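Local atomic coordinates of cobalamin biosynthesis protein CobN (Mycobacterium tuberculosis, PDB entry 7C6O), a protein that is the large catalytic subunit of cobaltochelatase, which probably inserts cobalt into the corrin ring during cobalamin biosynthesis, at the expense of ATP. Residues A[368-373]-A[547-552]; A[627-632]-A[655-660]; A[665-670]-A[683-688]. All coordinates share one frame; numbering follows the deposited sequence.

Overall arrangement
From the N terminus, two other sheets are built before the chain reaches strand 369-373. It then makes a long excursion of helices and strands before contact 1 brings 547-552 back beside that strand, in a mixed sheet. Contact 2 comes later and closes a short hairpin between helices 624-642 and 647-660. Contact 3 folds the turn after the short helix 663-666 onto helix 675-694. The three closures follow in series, with no nesting or crossing. Contact 1 lies well apart, its nearest atoms about 38 Å from contact 2 and about 35 Å from contact 3. Contacts 2 and 3 touch: Leu629 packs on Val685 and Trp688, and Trp655 on Leu669, so consecutive helices share one apolar core.

Contact 1 (A[368-373]-A[547-552]); sequences RVALVF and FGAHAV
Ala370 presents its small CB to a hollow bounded by Phe547, Ala549 and Val552, with Val552 CG2 4.3 Å from Ala370 CB. The Phe547 ring forms one wall. Its CG is anti to the backbone N (chi1 178°), which swings the ring in against 368-373 and sets Phe547 CZ 3.6 Å from Val369 O. Further along, Val372 CG2 touches Val552 CG1 at 3.8 Å, the two side chains crossing at a slant.

At the other end Arg368 wraps round the incoming turn. In the conformer described, one of two deposited, it kinks at chi3 and grips Gly548 O side-on, near the guanidinium plane: Arg368 NH2 (2.9 Å) lies in the carbonyl plane on a lone pair, Arg368 NE (2.6 Å) above that plane. His550 CE1 lies 3.8 Å above the guanidinium of Arg368, over its centre, the two planes tilted by 30°. The imidazole accepts Arg368 N in its ring plane through His550 ND1 (2.9 Å, 173° at the hydrogen), while Arg368 O receives His550 N.

Beyond these, Ala370 N donates to Ala551 O (3.1 Å) and Ala370 bridges Val552; Ala551 N is buried without a partner in the model. Strand 369-373 runs parallel to both 503-507 and 551-555, an inner strand in the parallel part of a mixed sheet, with helix 391-405 packed on the Val369 and Leu371 face.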
loop_
_atom_site.group_PDB
_atom_site.type_symbol
_atom_site.label_atom_id
_atom_site.label_comp_id
_atom_site.label_asym_id
_atom_site.label_seq_id
_atom_site.Cartn_x
_atom_site.Cartn_y
_atom_site.Cartn_z
ATOM N N ARG A 368 -15.353 -5.835 24.608
ATOM C CA ARG A 368 -15.851 -4.554 24.126
ATOM C C ARG A 368 -15.181 -4.226 22.798
ATOM O O ARG A 368 -13.951 -4.256 22.690
ATOM C CB ARG A 368 -15.597 -3.449 25.154
ATOM C CG ARG A 368 -16.375 -3.641 26.455
ATOM C CD ARG A 368 -16.094 -2.532 27.459
ATOM N NE ARG A 368 -14.675 -2.440 27.789
ATOM C CZ ARG A 368 -14.097 -3.061 28.813
ATOM N NH1 ARG A 368 -14.815 -3.827 29.624
ATOM N NH2 ARG A 368 -12.796 -2.913 29.026
ATOM N N VAL A 369 -15.994 -3.922 21.790
ATOM C CA VAL A 369 -15.510 -3.693 20.434
ATOM C C VAL A 369 -16.048 -2.367 19.923
ATOM O O VAL A 369 -17.235 -2.060 20.089
ATOM C CB VAL A 369 -15.921 -4.839 19.485
ATOM C CG1 VAL A 369 -15.365 -4.599 18.086
ATOM C CG2 VAL A 369 -15.456 -6.182 20.034
ATOM N N ALA A 370 -15.176 -1.588 19.293
ATOM C CA ALA A 370 -15.565 -0.375 18.590
ATOM C C ALA A 370 -15.585 -0.648 17.090
ATOM O O ALA A 370 -14.588 -1.110 16.525
ATOM C CB ALA A 370 -14.609 0.775 18.911
ATOM N N LEU A 371 -16.722 -0.373 16.457
ATOM C CA LEU A 371 -16.897 -0.514 15.015
ATOM C C LEU A 371 -16.925 0.889 14.418
ATOM O O LEU A 371 -17.871 1.648 14.652
ATOM C CB LEU A 371 -18.180 -1.286 14.705
ATOM C CG LEU A 371 -18.425 -1.796 13.285
ATOM C CD1 LEU A 371 -17.349 -2.789 12.890
ATOM C CD2 LEU A 371 -19.806 -2.433 13.170
ATOM N N VAL A 372 -15.888 1.242 13.660
ATOM C CA VAL A 372 -15.700 2.600 13.158
ATOM C C VAL A 372 -15.924 2.614 11.650
ATOM O O VAL A 372 -15.369 1.781 10.924
ATOM C CB VAL A 372 -14.304 3.141 13.513
ATOM C CG1 VAL A 372 -14.122 4.558 12.971
ATOM C CG2 VAL A 372 -14.095 3.112 15.017
ATOM N N PHE A 373 -16.725 3.570 11.184
ATOM C CA PHE A 373 -17.047 3.735 9.774
ATOM C C PHE A 373 -16.337 4.960 9.211
ATOM O O PHE A 373 -16.278 6.006 9.865
ATOM C CB PHE A 373 -18.559 3.893 9.571
ATOM C CG PHE A 373 -19.360 2.678 9.937
ATOM C CD1 PHE A 373 -19.551 2.326 11.264
ATOM C CD2 PHE A 373 -19.945 1.900 8.953
ATOM C CE1 PHE A 373 -20.296 1.212 11.601
ATOM C CE2 PHE A 373 -20.694 0.786 9.283
ATOM C CZ PHE A 373 -20.869 0.441 10.607
ATOM N N PHE A 547 -14.782 4.214 26.984
ATOM C CA PHE A 547 -15.407 2.984 26.506
ATOM C C PHE A 547 -14.564 1.763 26.854
ATOM O O PHE A 547 -15.104 0.715 27.227
ATOM C CB PHE A 547 -15.642 3.071 24.998
ATOM C CG PHE A 547 -16.230 1.824 24.402
ATOM C CD1 PHE A 547 -17.555 1.488 24.633
ATOM C CD2 PHE A 547 -15.462 0.994 23.606
ATOM C CE1 PHE A 547 -18.099 0.340 24.083
ATOM C CE2 PHE A 547 -15.999 -0.155 23.052
ATOM C CZ PHE A 547 -17.320 -0.483 23.294
ATOM N N GLY A 548 -13.242 1.876 26.743
ATOM C CA GLY A 548 -12.363 0.772 27.073
ATOM C C GLY A 548 -12.473 -0.391 26.107
ATOM O O GLY A 548 -12.614 -1.544 26.526
ATOM N N ALA A 549 -12.408 -0.096 24.809
ATOM C CA ALA A 549 -12.492 -1.137 23.794
ATOM C C ALA A 549 -11.324 -2.107 23.904
ATOM O O ALA A 549 -10.182 -1.708 24.148
ATOM C CB ALA A 549 -12.509 -0.514 22.397
ATOM N N HIS A 550 -11.618 -3.395 23.718
ATOM C CA HIS A 550 -10.553 -4.378 23.565
ATOM C C HIS A 550 -9.939 -4.333 22.172
ATOM O O HIS A 550 -8.767 -4.695 22.005
ATOM C CB HIS A 550 -11.082 -5.779 23.867
ATOM C CG HIS A 550 -11.415 -5.996 25.310
ATOM N ND1 HIS A 550 -12.711 -6.023 25.779
ATOM C CD2 HIS A 550 -10.619 -6.174 26.391
ATOM C CE1 HIS A 550 -12.699 -6.220 27.087
ATOM N NE2 HIS A 550 -11.442 -6.315 27.482
ATOM N N ALA A 551 -10.702 -3.897 21.171
ATOM C CA ALA A 551 -10.201 -3.806 19.807
ATOM C C ALA A 551 -11.081 -2.857 19.006
ATOM O O ALA A 551 -12.249 -2.629 19.334
ATOM C CB ALA A 551 -10.151 -5.179 19.128
ATOM N N VAL A 552 -10.497 -2.314 17.943
ATOM C CA VAL A 552 -11.202 -1.483 16.976
ATOM C C VAL A 552 -11.317 -2.268 15.677
ATOM O O VAL A 552 -10.336 -2.867 15.217
ATOM C CB VAL A 552 -10.476 -0.145 16.743
ATOM C CG1 VAL A 552 -11.197 0.680 15.680
ATOM C CG2 VAL A 552 -10.357 0.631 18.046
#

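Contact 2 (A[627-632]-A[655-660]); sequences ARLEQL and WTLIRA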
loop_
_atom_site.group_PDB
_atom_site.type_symbol
_atom_site.label_atom_id
_atom_site.label_comp_id
_atom_site.label_asym_id
_atom_site.label_seq_id
_atom_site.Cartn_x
_atom_site.Cartn_y
_atom_site.Cartn_z
ATOM N N ALA A 627 -27.325 -1.011 -28.469
ATOM C CA ALA A 627 -27.782 -2.290 -29.001
ATOM C C ALA A 627 -28.384 -2.126 -30.392
ATOM O O ALA A 627 -28.202 -2.989 -31.258
ATOM C CB ALA A 627 -28.791 -2.926 -28.042
ATOM N N ARG A 628 -29.105 -1.025 -30.624
ATOM C CA ARG A 628 -29.653 -0.769 -31.954
ATOM C C ARG A 628 -28.540 -0.587 -32.979
ATOM O O ARG A 628 -28.651 -1.058 -34.117
ATOM C CB ARG A 628 -30.558 0.465 -31.921
ATOM C CG ARG A 628 -31.482 0.592 -33.136
ATOM C CD ARG A 628 -32.101 1.983 -33.230
ATOM N NE ARG A 628 -32.547 2.481 -31.932
ATOM C CZ ARG A 628 -33.719 2.184 -31.378
ATOM N NH1 ARG A 628 -34.572 1.389 -32.010
ATOM N NH2 ARG A 628 -34.038 2.684 -30.192
ATOM N N LEU A 629 -27.457 0.093 -32.592
ATOM C CA LEU A 629 -26.326 0.269 -33.500
ATOM C C LEU A 629 -25.701 -1.069 -33.864
ATOM O O LEU A 629 -25.337 -1.302 -35.022
ATOM C CB LEU A 629 -25.285 1.193 -32.867
ATOM C CG LEU A 629 -23.986 1.394 -33.649
ATOM C CD1 LEU A 629 -24.267 2.011 -35.010
ATOM C CD2 LEU A 629 -23.026 2.259 -32.851
ATOM N N GLU A 630 -25.558 -1.954 -32.877
ATOM C CA GLU A 630 -25.092 -3.313 -33.132
ATOM C C GLU A 630 -25.914 -3.982 -34.228
ATOM O O GLU A 630 -25.361 -4.620 -35.133
ATOM C CB GLU A 630 -25.165 -4.112 -31.830
ATOM C CG GLU A 630 -24.476 -5.455 -31.827
ATOM C CD GLU A 630 -24.398 -6.034 -30.425
ATOM O OE1 GLU A 630 -25.300 -5.742 -29.610
ATOM O OE2 GLU A 630 -23.429 -6.759 -30.129
ATOM N N GLN A 631 -27.237 -3.825 -34.175
ATOM C CA GLN A 631 -28.103 -4.436 -35.178
ATOM C C GLN A 631 -27.872 -3.826 -36.556
ATOM O O GLN A 631 -27.849 -4.542 -37.565
ATOM C CB GLN A 631 -29.566 -4.285 -34.761
ATOM C CG GLN A 631 -29.870 -4.811 -33.364
ATOM C CD GLN A 631 -31.236 -4.382 -32.854
ATOM O OE1 GLN A 631 -32.017 -3.760 -33.577
ATOM N NE2 GLN A 631 -31.527 -4.711 -31.601
ATOM N N LEU A 632 -27.699 -2.502 -36.620
ATOM C CA LEU A 632 -27.478 -1.855 -37.910
ATOM C C LEU A 632 -26.118 -2.223 -38.492
ATOM O O LEU A 632 -25.979 -2.362 -39.714
ATOM C CB LEU A 632 -27.614 -0.338 -37.774
ATOM C CG LEU A 632 -29.016 0.201 -37.475
ATOM C CD1 LEU A 632 -29.012 1.724 -37.442
ATOM C CD2 LEU A 632 -30.018 -0.313 -38.494
ATOM N N TRP A 655 -25.605 6.658 -39.631
ATOM C CA TRP A 655 -25.186 8.016 -39.300
ATOM C C TRP A 655 -26.282 8.763 -38.552
ATOM O O TRP A 655 -25.999 9.512 -37.610
ATOM C CB TRP A 655 -24.787 8.777 -40.564
ATOM C CG TRP A 655 -24.172 10.100 -40.250
ATOM C CD1 TRP A 655 -24.667 11.331 -40.559
ATOM C CD2 TRP A 655 -22.958 10.324 -39.526
ATOM N NE1 TRP A 655 -23.828 12.311 -40.085
ATOM C CE2 TRP A 655 -22.772 11.717 -39.445
ATOM C CE3 TRP A 655 -22.006 9.482 -38.946
ATOM C CZ2 TRP A 655 -21.676 12.286 -38.806
ATOM C CZ3 TRP A 655 -20.916 10.050 -38.311
ATOM C CH2 TRP A 655 -20.759 11.437 -38.250
ATOM N N THR A 656 -27.538 8.570 -38.961
ATOM C CA THR A 656 -28.657 9.161 -38.235
ATOM C C THR A 656 -28.669 8.702 -36.782
ATOM O O THR A 656 -28.831 9.513 -35.864
ATOM C CB THR A 656 -29.972 8.804 -38.928
ATOM O OG1 THR A 656 -30.069 9.518 -40.167
ATOM C CG2 THR A 656 -31.162 9.152 -38.043
ATOM N N LEU A 657 -28.480 7.400 -36.554
ATOM C CA LEU A 657 -28.461 6.884 -35.188
ATOM C C LEU A 657 -27.284 7.448 -34.401
ATOM O O LEU A 657 -27.445 7.888 -33.257
ATOM C CB LEU A 657 -28.414 5.355 -35.204
ATOM C CG LEU A 657 -28.267 4.682 -33.836
ATOM C CD1 LEU A 657 -29.364 5.136 -32.875
ATOM C CD2 LEU A 657 -28.284 3.172 -33.989
ATOM N N ILE A 658 -26.091 7.443 -35.002
ATOM C CA ILE A 658 -24.898 7.953 -34.325
ATOM C C ILE A 658 -25.097 9.408 -33.915
ATOM O O ILE A 658 -24.795 9.799 -32.781
ATOM C CB ILE A 658 -23.659 7.780 -35.223
ATOM C CG1 ILE A 658 -23.237 6.308 -35.274
ATOM C CG2 ILE A 658 -22.505 8.653 -34.738
ATOM C CD1 ILE A 658 -22.093 6.021 -36.236
ATOM N N ARG A 659 -25.624 10.228 -34.827
ATOM C CA ARG A 659 -25.849 11.636 -34.513
ATOM C C ARG A 659 -26.948 11.802 -33.471
ATOM O O ARG A 659 -26.800 12.585 -32.526
ATOM C CB ARG A 659 -26.199 12.409 -35.787
ATOM C CG ARG A 659 -25.029 12.605 -36.742
ATOM C CD ARG A 659 -24.125 13.739 -36.282
ATOM N NE ARG A 659 -24.730 15.044 -36.536
ATOM C CZ ARG A 659 -24.268 16.192 -36.050
ATOM N NH1 ARG A 659 -23.190 16.202 -35.275
ATOM N NH2 ARG A 659 -24.884 17.332 -36.336
ATOM N N ALA A 660 -28.051 11.065 -33.619
ATOM C CA ALA A 660 -29.181 11.228 -32.709
ATOM C C ALA A 660 -28.822 10.813 -31.287
ATOM O O ALA A 660 -29.294 11.422 -30.319
ATOM C CB ALA A 660 -30.382 10.428 -33.219
#
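Arg628 NE is held by a salt bridge to Asp625 OD1, one turn earlier on the same helix, while the aliphatic part of the arginine meets Leu657 across the gap. The chain leaves the helix with CG anti to the backbone N and bends at chi3 (-43°), which turns the polar end back toward Asp625. Arg628 CD then lies 4.1 Å from Leu657 CD2, and Leu657 CD1 approaches the guanidinium at its edge, near its plane.

Leu657 supplies the main protrusion of the interface and has much the largest share of its area. Its CG is anti to the backbone N, and this chi1 of 175° directs the branch toward helix 624-642, where the CD2 methyl settles against backbone as well as side chains: Leu657 CD2 is 3.5 Å from Leu629 N and 3.8 Å from Leu629 CB. Leu632 CD1, coming from one turn further on, reaches Leu657 CD2 at 3.8 Å. A looser touch between Leu629 CD1 and Ile658 CG1, at 4.4 Å, widens the patch.

No hydrogen bond joins the two segments, so the pairing rests on apolar packing. The axes of the two short segments run nearly antiparallel (163°), 10.5 Å apart at closest, and Leu657 fills the gap between the backbones.

Helices 624-642 and 647-660 thus form an antiparallel hairpin. Leu632 continues the seam onto Ile650 and Ile654, Met663 of the next helix covers Leu629 and Ile658, and helix 675-694 covers the Leu629 side of the pair.

Contact 3 (A[665-670]-A[683-688]); sequences HDLGLT and LHVDGW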
loop_
_atom_site.group_PDB
_atom_site.type_symbol
_atom_site.label_atom_id
_atom_site.label_comp_id
_atom_site.label_asym_id
_atom_site.label_seq_id
_atom_site.Cartn_x
_atom_site.Cartn_y
_atom_site.Cartn_z
ATOM N N HIS A 665 -19.763 12.043 -30.310
ATOM C CA HIS A 665 -18.885 12.475 -29.229
ATOM C C HIS A 665 -17.990 11.330 -28.766
ATOM O O HIS A 665 -16.769 11.493 -28.648
ATOM C CB HIS A 665 -19.719 13.023 -28.068
ATOM C CG HIS A 665 -18.900 13.536 -26.924
ATOM N ND1 HIS A 665 -19.040 13.063 -25.637
ATOM C CD2 HIS A 665 -17.926 14.475 -26.876
ATOM C CE1 HIS A 665 -18.191 13.693 -24.844
ATOM N NE2 HIS A 665 -17.502 14.552 -25.571
ATOM N N ASP A 666 -18.584 10.160 -28.503
ATOM C CA ASP A 666 -17.800 8.983 -28.136
ATOM C C ASP A 666 -16.744 8.672 -29.186
ATOM O O ASP A 666 -15.610 8.303 -28.853
ATOM C CB ASP A 666 -18.712 7.769 -27.962
ATOM C CG ASP A 666 -19.847 8.019 -27.004
ATOM O OD1 ASP A 666 -20.660 8.930 -27.266
ATOM O OD2 ASP A 666 -19.938 7.287 -25.997
ATOM N N LEU A 667 -17.101 8.810 -30.459
ATOM C CA LEU A 667 -16.264 8.382 -31.569
ATOM C C LEU A 667 -15.335 9.474 -32.081
ATOM O O LEU A 667 -14.550 9.214 -33.000
ATOM C CB LEU A 667 -17.149 7.873 -32.711
ATOM C CG LEU A 667 -18.015 6.665 -32.349
ATOM C CD1 LEU A 667 -19.100 6.444 -33.387
ATOM C CD2 LEU A 667 -17.157 5.415 -32.203
ATOM N N GLY A 668 -15.397 10.673 -31.513
ATOM C CA GLY A 668 -14.523 11.751 -31.951
ATOM C C GLY A 668 -14.740 12.168 -33.388
ATOM O O GLY A 668 -13.772 12.463 -34.102
ATOM N N LEU A 669 -15.993 12.203 -33.833
ATOM C CA LEU A 669 -16.332 12.526 -35.214
ATOM C C LEU A 669 -16.871 13.950 -35.272
ATOM O O LEU A 669 -18.000 14.211 -34.848
ATOM C CB LEU A 669 -17.352 11.534 -35.764
ATOM C CG LEU A 669 -16.880 10.083 -35.862
ATOM C CD1 LEU A 669 -18.027 9.183 -36.298
ATOM C CD2 LEU A 669 -15.704 9.970 -36.823
ATOM N N THR A 670 -16.063 14.868 -35.805
ATOM C CA THR A 670 -16.484 16.255 -35.955
ATOM C C THR A 670 -17.375 16.469 -37.170
ATOM O O THR A 670 -18.063 17.493 -37.246
ATOM C CB THR A 670 -15.262 17.172 -36.057
ATOM O OG1 THR A 670 -14.462 16.776 -37.179
ATOM C CG2 THR A 670 -14.427 17.095 -34.787
ATOM N N LEU A 683 -15.361 0.410 -39.116
ATOM C CA LEU A 683 -14.421 -0.496 -38.466
ATOM C C LEU A 683 -13.992 0.044 -37.110
ATOM O O LEU A 683 -13.780 -0.732 -36.171
ATOM C CB LEU A 683 -13.202 -0.732 -39.359
ATOM C CG LEU A 683 -13.481 -1.381 -40.715
ATOM C CD1 LEU A 683 -12.177 -1.658 -41.448
ATOM C CD2 LEU A 683 -14.292 -2.658 -40.551
ATOM N N HIS A 684 -13.866 1.368 -36.990
ATOM C CA HIS A 684 -13.586 1.980 -35.696
ATOM C C HIS A 684 -14.785 1.857 -34.762
ATOM O O HIS A 684 -14.623 1.596 -33.564
ATOM C CB HIS A 684 -13.190 3.445 -35.902
ATOM C CG HIS A 684 -13.186 4.264 -34.648
ATOM N ND1 HIS A 684 -12.387 3.969 -33.565
ATOM C CD2 HIS A 684 -13.871 5.385 -34.316
ATOM C CE1 HIS A 684 -12.589 4.865 -32.615
ATOM N NE2 HIS A 684 -13.485 5.735 -33.045
ATOM N N VAL A 685 -15.996 2.033 -35.296
ATOM C CA VAL A 685 -17.204 1.851 -34.495
ATOM C C VAL A 685 -17.308 0.409 -34.013
ATOM O O VAL A 685 -17.690 0.149 -32.864
ATOM C CB VAL A 685 -18.446 2.267 -35.305
ATOM C CG1 VAL A 685 -19.717 2.055 -34.490
ATOM C CG2 VAL A 685 -18.329 3.714 -35.744
ATOM N N ASP A 686 -16.972 -0.546 -34.886
ATOM C CA ASP A 686 -16.968 -1.960 -34.518
ATOM C C ASP A 686 -16.103 -2.214 -33.291
ATOM O O ASP A 686 -16.528 -2.882 -32.341
ATOM C CB ASP A 686 -16.462 -2.804 -35.691
ATOM C CG ASP A 686 -17.580 -3.456 -36.473
ATOM O OD1 ASP A 686 -18.623 -3.782 -35.868
ATOM O OD2 ASP A 686 -17.406 -3.654 -37.695
ATOM N N GLY A 687 -14.870 -1.705 -33.307
ATOM C CA GLY A 687 -13.984 -1.906 -32.174
ATOM C C GLY A 687 -14.478 -1.215 -30.919
ATOM O O GLY A 687 -14.386 -1.767 -29.819
ATOM N N TRP A 688 -15.014 -0.001 -31.066
ATOM C CA TRP A 688 -15.531 0.733 -29.913
ATOM C C TRP A 688 -16.719 0.011 -29.295
ATOM O O TRP A 688 -16.770 -0.197 -28.077
ATOM C CB TRP A 688 -15.920 2.153 -30.328
ATOM C CG TRP A 688 -16.779 2.861 -29.318
ATOM C CD1 TRP A 688 -16.376 3.385 -28.123
ATOM C CD2 TRP A 688 -18.184 3.131 -29.420
ATOM N NE1 TRP A 688 -17.444 3.959 -27.473
ATOM C CE2 TRP A 688 -18.564 3.817 -28.248
ATOM C CE3 TRP A 688 -19.157 2.857 -30.387
ATOM C CZ2 TRP A 688 -19.876 4.234 -28.019
ATOM C CZ3 TRP A 688 -20.459 3.271 -30.158
ATOM C CH2 TRP A 688 -20.805 3.954 -28.983
HETATM O O HOH W 1 -18.088 5.582 -25.134
#
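Leu667 and Trp688 meet at about a right angle. Trp688 CG lies anti to the backbone N (chi1 165°), which brings the indole to Leu667. The CD2 methyl of Leu667 stands 3.4 Å above the plane of the Trp688 indole, displaced toward the rim, with Leu667 CD2 to Trp688 CE3 at 3.7 Å. The other branch diverges to Val685, which Leu667 also crosses nearly perpendicularly: Leu667 CD1 is 3.7 Å from Val685 CG2. His684 adds a third side, turning its ring edge to the backbone, with His684 NE2 3.6 Å from Leu667 O.

Asp666 meets the benzo part of the same indole obliquely. Its carboxylate is inclined by 63° to the ring, and Asp666 CB lies 3.7 Å from Trp688 CZ2. No direct hydrogen bond crosses between the segments, but one water does: it donates to Asp666 OD2 at 2.7 Å and accepts from Trp688 NE1 at 2.9 Å, sitting at the indole edge in its plane. Asp666 OD2 also forms a salt bridge with Arg1120 NE, so the buried carboxylate has a charged partner and a water, consistent with its being ionised.

Directly after Leu667 the chain leaves its short helix through a Schellman motif at Gly668, whose phi is positive. Helix 675-694 is packed by helix 624-642, with Leu633 on Val685, while helices 1111-1123 and 1162-1174 touch Asp666 through Thr1116 and Trp1163.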